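Local atomic coordinates of Lysine/ornithine decarboxylase (Selenomonas ruminantium, PDB entry 5GJO), a protein that decarboxylates L-lysine and L-ornithine with similar efficiency, using pyridoxal 5'-phosphate as cofactor, to give cadaverine and putrescine. Residues K315-G320 and F334-L339. The protein carries 2 engineered substitutions. Residues are numbered along the deposited sequence; the frame is centred on the assembly and turned at random.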
loop_
_atom_site.group_PDB
_atom_site.type_symbol
_atom_site.label_atom_id
_atom_site.label_comp_id
_atom_site.label_asym_id
_atom_site.label_seq_id
_atom_site.Cartn_x
_atom_site.Cartn_y
_atom_site.Cartn_z
ATOM N N LYS A 315 4.659 16.184 26.330
ATOM C CA LYS A 315 5.832 16.699 25.670
ATOM C C LYS A 315 5.925 16.208 24.212
ATOM O O LYS A 315 5.290 15.154 23.876
ATOM C CB LYS A 315 7.056 16.246 26.453
ATOM C CG LYS A 315 7.298 14.790 26.516
ATOM C CD LYS A 315 8.654 14.449 27.152
ATOM C CE LYS A 315 8.615 14.722 28.629
ATOM N NZ LYS A 315 9.934 14.278 29.181
ATOM N N PRO A 316 6.741 16.885 23.401
ATOM C CA PRO A 316 6.810 16.459 22.017
ATOM C C PRO A 316 7.319 15.073 21.902
ATOM O O PRO A 316 8.383 14.708 22.525
ATOM C CB PRO A 316 7.779 17.510 21.344
ATOM C CG PRO A 316 7.549 18.723 22.188
ATOM C CD PRO A 316 7.438 18.194 23.587
ATOM N N SER A 317 6.571 14.270 21.107
ATOM C CA SER A 317 6.805 12.820 20.980
ATOM C C SER A 317 6.699 12.350 19.537
ATOM O O SER A 317 6.004 12.944 18.736
ATOM C CB SER A 317 5.853 12.053 21.854
ATOM O OG SER A 317 5.817 12.547 23.224
ATOM N N THR A 318 7.396 11.242 19.224
ATOM C CA THR A 318 7.310 10.621 17.937
ATOM C C THR A 318 6.538 9.291 18.018
ATOM O O THR A 318 6.719 8.570 18.991
ATOM C CB THR A 318 8.700 10.445 17.386
ATOM O OG1 THR A 318 9.273 11.737 17.056
ATOM C CG2 THR A 318 8.750 9.604 16.103
ATOM N N PHE A 319 5.732 8.986 16.991
ATOM C CA PHE A 319 4.975 7.745 16.918
ATOM C C PHE A 319 5.405 7.064 15.661
ATOM O O PHE A 319 5.393 7.707 14.579
ATOM C CB PHE A 319 3.463 8.040 16.865
ATOM C CG PHE A 319 2.904 8.515 18.177
ATOM C CD1 PHE A 319 3.029 9.826 18.555
ATOM C CD2 PHE A 319 2.284 7.631 19.035
ATOM C CE1 PHE A 319 2.494 10.233 19.757
ATOM C CE2 PHE A 319 1.734 8.046 20.233
ATOM C CZ PHE A 319 1.927 9.363 20.611
ATOM N N GLY A 320 5.709 5.772 15.765
ATOM C CA GLY A 320 6.073 4.973 14.576
ATOM C C GLY A 320 5.188 3.749 14.568
ATOM O O GLY A 320 4.581 3.381 15.583
ATOM N N PHE A 334 4.854 15.547 18.387
ATOM C CA PHE A 334 3.426 15.503 18.697
ATOM C C PHE A 334 3.289 15.605 20.201
ATOM O O PHE A 334 3.887 14.826 20.924
ATOM C CB PHE A 334 2.821 14.160 18.163
ATOM C CG PHE A 334 1.341 14.026 18.408
ATOM C CD1 PHE A 334 0.864 13.654 19.662
ATOM C CD2 PHE A 334 0.453 14.439 17.416
ATOM C CE1 PHE A 334 -0.514 13.579 19.912
ATOM C CE2 PHE A 334 -0.945 14.340 17.642
ATOM C CZ PHE A 334 -1.392 13.928 18.881
ATOM N N MET A 335 2.534 16.585 20.712
ATOM C CA MET A 335 2.396 16.735 22.160
ATOM C C MET A 335 1.544 15.595 22.767
ATOM O O MET A 335 0.347 15.492 22.457
ATOM C CB MET A 335 1.758 18.088 22.545
ATOM C CG MET A 335 2.645 19.250 22.288
ATOM S SD MET A 335 4.026 19.250 23.491
ATOM C CE MET A 335 3.197 19.558 24.984
ATOM N N ALA A 336 2.183 14.765 23.565
ATOM C CA ALA A 336 1.621 13.582 24.100
ATOM C C ALA A 336 1.981 13.408 25.563
ATOM O O ALA A 336 3.121 13.760 25.999
ATOM C CB ALA A 336 2.042 12.349 23.286
ATOM N N PRO A 337 1.023 12.827 26.341
ATOM C CA PRO A 337 1.372 12.424 27.672
ATOM C C PRO A 337 2.309 11.278 27.705
ATOM O O PRO A 337 2.661 10.722 26.622
ATOM C CB PRO A 337 0.034 12.109 28.303
ATOM C CG PRO A 337 -0.739 11.569 27.171
ATOM C CD PRO A 337 -0.330 12.361 25.988
ATOM N N GLU A 338 2.778 10.942 28.905
ATOM C CA GLU A 338 3.663 9.825 29.051
ATOM C C GLU A 338 2.854 8.555 28.862
ATOM O O GLU A 338 1.884 8.320 29.588
ATOM C CB GLU A 338 4.316 9.785 30.451
ATOM C CG GLU A 338 5.092 8.494 30.683
ATOM C CD GLU A 338 5.867 8.401 32.013
ATOM O OE1 GLU A 338 6.849 7.653 32.071
ATOM O OE2 GLU A 338 5.498 9.064 32.983
ATOM N N LEU A 339 3.118 7.807 27.802
ATOM C CA LEU A 339 2.439 6.545 27.533
ATOM C C LEU A 339 3.304 5.306 27.887
ATOM O O LEU A 339 4.539 5.403 27.928
ATOM C CB LEU A 339 2.035 6.482 26.019
ATOM C CG LEU A 339 1.192 7.626 25.496
ATOM C CD1 LEU A 339 0.948 7.471 23.994
ATOM C CD2 LEU A 339 -0.117 7.712 26.242
HETATM O O HOH W 1 5.309 11.608 25.714
#
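Phe-319 turns its edge to the face of Phe-334 in an offset edge-to-face pair, planes at 88° and centroids 5.7 Å apart. The edge of the Phe-319 ring also meets Ala-336 CB, 4.0 Å from CZ, and Leu-339 CD1, 3.9 Å from CE2. In Phe-334, chi1 of -179° puts CG anti to the backbone N; its CD1 lies 3.8 Å from Phe-319 CE1. Beyond the rings, Ser-317 OG donates to Lys-315 O (2.7 Å) and accepts from a water that also donates to Pro-337 O. Lys-315 O is thus gripped twice, by Ser-317 OG and Ala-336 N on opposite faces of its carbonyl plane. An alanine in place of Ser-317 would probably leave that water without one of its acceptors and take from Lys-315 O the second of these two donors. On the other face of the ribbon, the Met-335 chain, bent at chi2 and chi3, lies alongside the Pro-316 ring, with SD 3.6 Å from Pro-316 CD. Four backbone hydrogen bonds join the antiparallel hydrogen-bonded pairs Lys-315/Ala-336 and Ser-317/Phe-334. Together strands 315-320 and 329-336 form a beta hairpin in the mixed sheet, away from the cofactor-binding barrel; strand 283-286 runs parallel to 315-320, and Leu-306 of strand 306-307 packs against both phenylalanines.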